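Local coordinates for protein glycoside Hydrolase (PDB 5T99) that probably hydrolyses galactose-containing oligosaccharides released from agarose, as a family 2 glycoside hydrolase of a human gut Bacteroides, at residues A344-H349 / L368-D373; W412-E417 / S447-N452. All blocks are in the same frame, centred on the assembly; numbering follows the deposited sequence.

Interaction 1: residues A344-H349 / L368-D373; sequences AIRTSH and LDEAFD. With GIF (D-galacto-isofagomine), chain C.
The strands carrying R346 and L368 pair in parallel as neighbouring staves of the TIM barrel, and beyond their C-terminal ends the contact becomes a buried network of charged and polar side chains at the sugar pocket. Two backbone bonds set the register: L368 N donates to I345 O, and T347 N to L368 O (2.9 Å). As the strand gives way to an inverse gamma turn centred on T347, a side chain takes over the ladder, T347 OG1 accepting from E370 N at 2.9 Å.

E370 is the hub. Its chain runs extended (chi1 -171°), which carries the carboxylate between R346 and H349. OE2 offers its syn lone pair to R346 NH2 in a salt bridge of 2.8 Å, the two planar groups nearly perpendicular (86°); OE1 accepts a hydrogen bond from H349 ND1 at 2.7 Å, close to the imidazole plane. H349 follows a cis peptide bond; its ring is held in rotation by hydrogen bonds at both nitrogens, NE2 being hydrogen-bonded to O2 of the galacto-isofagomine (2.7 Å). A leucine in place of H349 would probably leave E370 OE1 without this donor and the ligand hydroxyl without this partner.

Strand 305-313 flanks 344-346 on one side, strand 409-416 borders 366-370 on the other, and helix 388-403 packs against D369 and A371.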
# COMPACT_ATOMS: atom_id res chain seq x y z
N ALA A 344 -6.34 -7.78 5.41
CA ALA A 344 -6.19 -6.52 6.14
C ALA A 344 -4.82 -5.88 5.93
O ALA A 344 -3.83 -6.57 5.77
CB ALA A 344 -6.44 -6.76 7.61
N ILE A 345 -4.80 -4.55 5.94
CA ILE A 345 -3.60 -3.77 5.68
C ILE A 345 -3.42 -2.75 6.81
O ILE A 345 -4.38 -2.11 7.21
CB ILE A 345 -3.68 -2.98 4.35
CG1 ILE A 345 -4.11 -3.87 3.17
CG2 ILE A 345 -2.35 -2.29 4.04
CD1 ILE A 345 -3.11 -4.92 2.75
N ARG A 346 -2.19 -2.61 7.30
CA ARG A 346 -1.82 -1.49 8.18
C ARG A 346 -0.94 -0.56 7.36
O ARG A 346 0.08 -1.02 6.86
CB ARG A 346 -1.05 -2.02 9.39
CG ARG A 346 -0.50 -0.95 10.33
CD ARG A 346 -0.27 -1.47 11.75
NE ARG A 346 0.31 -0.44 12.61
CZ ARG A 346 1.59 -0.33 12.97
NH1 ARG A 346 2.53 -1.21 12.60
NH2 ARG A 346 1.96 0.70 13.73
N THR A 347 -1.29 0.73 7.24
CA THR A 347 -0.50 1.67 6.40
C THR A 347 0.71 2.26 7.15
O THR A 347 0.82 3.47 7.38
CB THR A 347 -1.36 2.78 5.73
OG1 THR A 347 -1.74 3.79 6.66
CG2 THR A 347 -2.60 2.20 5.10
N SER A 348 1.62 1.37 7.52
CA SER A 348 2.87 1.73 8.17
C SER A 348 3.66 2.76 7.34
O SER A 348 3.91 2.48 6.17
CB SER A 348 3.72 0.47 8.25
OG SER A 348 3.75 -0.15 6.97
N HIS A 349 4.02 3.93 7.87
CA HIS A 349 3.50 4.57 9.10
C HIS A 349 3.11 6.01 8.73
O HIS A 349 3.72 7.00 9.18
CB HIS A 349 4.55 4.58 10.22
CG HIS A 349 5.14 3.24 10.50
ND1 HIS A 349 4.46 2.25 11.18
CD2 HIS A 349 6.36 2.73 10.22
CE1 HIS A 349 5.23 1.18 11.29
NE2 HIS A 349 6.39 1.45 10.72
N LEU A 368 -6.12 -0.16 8.44
CA LEU A 368 -5.73 0.71 9.53
C LEU A 368 -4.92 1.86 8.93
O LEU A 368 -3.80 1.66 8.45
CB LEU A 368 -4.88 -0.04 10.55
CG LEU A 368 -5.62 -0.98 11.50
CD1 LEU A 368 -6.48 -1.98 10.75
CD2 LEU A 368 -4.65 -1.71 12.43
N ASP A 369 -5.50 3.05 8.95
CA ASP A 369 -4.99 4.22 8.23
C ASP A 369 -4.16 5.02 9.24
O ASP A 369 -4.73 5.62 10.18
CB ASP A 369 -6.19 5.00 7.72
CG ASP A 369 -5.88 5.94 6.58
OD1 ASP A 369 -4.70 6.18 6.25
OD2 ASP A 369 -6.88 6.49 6.02
N GLU A 370 -2.83 5.01 9.08
CA GLU A 370 -1.90 5.48 10.12
C GLU A 370 -1.30 6.85 9.79
O GLU A 370 -0.83 7.07 8.68
CB GLU A 370 -0.79 4.46 10.35
CG GLU A 370 0.11 4.76 11.55
CD GLU A 370 0.86 3.54 12.05
OE1 GLU A 370 1.90 3.18 11.45
OE2 GLU A 370 0.41 2.94 13.06
N ALA A 371 -1.29 7.75 10.76
CA ALA A 371 -0.95 9.15 10.51
C ALA A 371 0.55 9.45 10.62
O ALA A 371 1.09 10.14 9.74
CB ALA A 371 -1.72 10.05 11.46
N PHE A 372 1.20 8.97 11.68
CA PHE A 372 2.53 9.45 12.09
C PHE A 372 3.42 8.35 12.64
O PHE A 372 2.93 7.36 13.20
CB PHE A 372 2.43 10.52 13.18
CG PHE A 372 1.50 11.66 12.86
CD1 PHE A 372 1.73 12.46 11.76
CD2 PHE A 372 0.41 11.93 13.67
CE1 PHE A 372 0.87 13.51 11.46
CE2 PHE A 372 -0.45 12.98 13.38
CZ PHE A 372 -0.22 13.78 12.27
N ASP A 373 4.72 8.55 12.50
CA ASP A 373 5.75 7.66 13.06
C ASP A 373 6.42 8.23 14.32
O ASP A 373 7.06 7.49 15.07
CB ASP A 373 6.80 7.33 12.00
CG ASP A 373 7.86 6.37 12.49
OD1 ASP A 373 7.50 5.26 12.96
OD2 ASP A 373 9.06 6.72 12.41
C GIF C . 8.73 -0.30 13.13
N GIF C . 8.95 -1.48 13.94
O GIF C . 11.78 -4.59 12.63
C1 GIF C . 9.00 -0.61 11.67
O1 GIF C . 11.39 -0.40 11.85
C2 GIF C . 10.35 -1.30 11.49
O2 GIF C . 8.99 0.61 10.92
C3 GIF C . 10.44 -2.57 12.33
C4 GIF C . 10.17 -2.25 13.80
C5 GIF C . 11.82 -3.23 12.18
O HOH W 1 -1.71 0.65 14.24

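Interaction 2: residues W412-E417 / S447-N452. With GIF (D-galacto-isofagomine), chain C; EDO (1,2-ethanediol), chain P.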
# COMPACT_ATOMS: atom_id res chain seq x y z
N TRP A 412 -8.38 4.53 12.73
CA TRP A 412 -7.42 5.61 12.61
C TRP A 412 -6.27 5.33 13.58
O TRP A 412 -6.46 5.40 14.79
CB TRP A 412 -8.07 6.96 12.94
CG TRP A 412 -9.30 7.26 12.16
CD1 TRP A 412 -10.57 7.28 12.63
CD2 TRP A 412 -9.38 7.56 10.77
NE1 TRP A 412 -11.44 7.59 11.63
CE2 TRP A 412 -10.74 7.77 10.47
CE3 TRP A 412 -8.44 7.68 9.74
CZ2 TRP A 412 -11.19 8.09 9.18
CZ3 TRP A 412 -8.87 8.00 8.46
CH2 TRP A 412 -10.24 8.21 8.19
N SER A 413 -5.10 4.98 13.06
CA SER A 413 -3.92 4.74 13.91
C SER A 413 -3.18 6.07 14.08
O SER A 413 -2.69 6.63 13.10
CB SER A 413 -3.02 3.67 13.32
OG SER A 413 -1.96 3.33 14.20
N ILE A 414 -3.11 6.56 15.32
CA ILE A 414 -2.54 7.88 15.61
C ILE A 414 -1.01 7.93 15.67
O ILE A 414 -0.41 9.02 15.65
CB ILE A 414 -3.10 8.51 16.93
CG1 ILE A 414 -2.95 7.55 18.12
CG2 ILE A 414 -4.55 8.93 16.74
CD1 ILE A 414 -3.14 8.21 19.47
N GLY A 415 -0.38 6.78 15.75
CA GLY A 415 1.07 6.73 15.77
C GLY A 415 1.61 5.32 15.84
O GLY A 415 0.88 4.36 16.14
N ASN A 416 2.90 5.21 15.57
CA ASN A 416 3.61 3.94 15.64
C ASN A 416 4.86 4.06 16.49
O ASN A 416 5.73 4.89 16.20
CB ASN A 416 4.01 3.50 14.24
CG ASN A 416 5.00 2.37 14.26
OD1 ASN A 416 4.65 1.24 14.58
ND2 ASN A 416 6.26 2.68 13.96
N GLU A 417 4.94 3.23 17.53
CA GLU A 417 6.14 3.11 18.38
C GLU A 417 6.68 4.44 18.91
O GLU A 417 7.88 4.63 19.03
CB GLU A 417 7.26 2.36 17.63
CG GLU A 417 6.85 0.98 17.14
CD GLU A 417 8.01 0.14 16.65
OE1 GLU A 417 9.00 0.69 16.12
OE2 GLU A 417 7.92 -1.09 16.78
N SER A 447 -10.18 4.79 17.04
CA SER A 447 -8.77 5.14 17.05
C SER A 447 -7.95 3.95 17.55
O SER A 447 -8.44 3.11 18.30
CB SER A 447 -8.53 6.33 17.97
OG SER A 447 -8.89 6.03 19.31
N THR A 448 -6.69 3.91 17.15
CA THR A 448 -5.77 2.90 17.61
C THR A 448 -4.35 3.46 17.59
O THR A 448 -4.13 4.62 17.20
CB THR A 448 -5.89 1.62 16.74
OG1 THR A 448 -5.15 0.53 17.31
CG2 THR A 448 -5.40 1.89 15.33
N CYS A 449 -3.39 2.63 18.01
CA CYS A 449 -1.99 3.01 18.07
C CYS A 449 -1.16 1.73 18.18
O CYS A 449 -1.64 0.73 18.71
CB CYS A 449 -1.74 3.94 19.27
SG CYS A 449 -0.16 4.83 19.26
N GLY A 450 0.07 1.77 17.67
CA GLY A 450 0.97 0.61 17.69
C GLY A 450 2.02 0.75 18.77
O GLY A 450 2.91 1.60 18.65
N PHE A 451 1.93 -0.07 19.81
CA PHE A 451 2.81 0.04 20.99
C PHE A 451 3.91 -1.02 21.01
O PHE A 451 3.62 -2.21 21.10
CB PHE A 451 2.00 -0.06 22.28
CG PHE A 451 0.93 0.98 22.41
CD1 PHE A 451 1.26 2.33 22.44
CD2 PHE A 451 -0.42 0.61 22.51
CE1 PHE A 451 0.26 3.30 22.58
CE2 PHE A 451 -1.41 1.57 22.64
CZ PHE A 451 -1.07 2.92 22.68
N ASN A 452 5.17 -0.58 20.96
CA ASN A 452 6.33 -1.49 21.08
C ASN A 452 6.93 -1.59 22.46
O ASN A 452 7.64 -2.57 22.74
CB ASN A 452 7.42 -1.16 20.07
CG ASN A 452 8.00 0.24 20.24
OD1 ASN A 452 7.35 1.16 20.74
ND2 ASN A 452 9.24 0.41 19.77
C GIF C . 8.73 -0.30 13.13
N GIF C . 8.95 -1.48 13.94
O GIF C . 11.78 -4.59 12.63
C1 GIF C . 9.00 -0.61 11.67
O1 GIF C . 11.39 -0.40 11.85
C2 GIF C . 10.35 -1.30 11.49
O2 GIF C . 8.99 0.61 10.92
C3 GIF C . 10.44 -2.57 12.33
C4 GIF C . 10.17 -2.25 13.80
C5 GIF C . 11.82 -3.23 12.18
C1 EDO P . 10.01 -3.46 18.78
O1 EDO P . 9.86 -3.82 20.17
C2 EDO P . 11.21 -2.55 18.57
O2 EDO P . 11.04 -1.85 17.33
O HOH W 2 10.45 3.21 19.38
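T448 and G450 carry the backbone ladder that pairs 412-417 with 447-452, two parallel staves of the same barrel. T448 N donates to W412 O and T448 O accepts from I414 N at 2.9 Å; past a beta bulge that shifts the register by one residue, G450 N reaches G415 O (3.1 Å) and E417 N reaches G450 O at 2.8 Å. CA-H...O contacts, such as S413 CA to T448 O at 3.3 Å, supplement the ladder.

Apolar packing is slight: T448 CG2 sits 3.6 Å from S413 CB, and I414 CG1 lies beside C449 CB.

Flat polar groups meet at the pocket end. The amide of N452 stacks on the E417 side chain, amide and carboxylate planes 19° apart, with N452 ND2 3.4 Å from E417 CD; N452 OD1 is held by Q421. A water bridges E417 O and N452 ND2. The stacked carboxylate extends to the galacto-isofagomine, whose ring nitrogen makes a weak hydrogen bond to E417 OE2 (3.0 Å), while an ethanediol, probably from the crystallisation liquor, donates a hydrogen bond to the same oxygen.

On the outer face of the sheet, helix 427-441, in the crossover between these strands, covers I414 and S447; strands 366-370 and 468-472 continue the sheet to either side.

In the fold
Both interactions are buried and belong to one barrel sheet, each joining the two strands of a beta-alpha-beta unit, and the adjacency of strands 366-370 and 409-416 makes them neighbours, their centres about 8 Å apart. Their chemistry differs: interaction 1 relies on charged and polar side chains beyond a short ladder, interaction 2 on a longer, bulged backbone ladder ending in a stacked carboxylate and amide. The seam between them is polar, S413 OG probably hydrogen-bonded to E370 OE2 (2.7 Å) and N416 OD1 to R346 NH2. Each delivers a different group to the same ligand, imidazole from interaction 1 and carboxylate from interaction 2, illustrating how TIM barrels assemble pockets at the C-terminal ends of their strands.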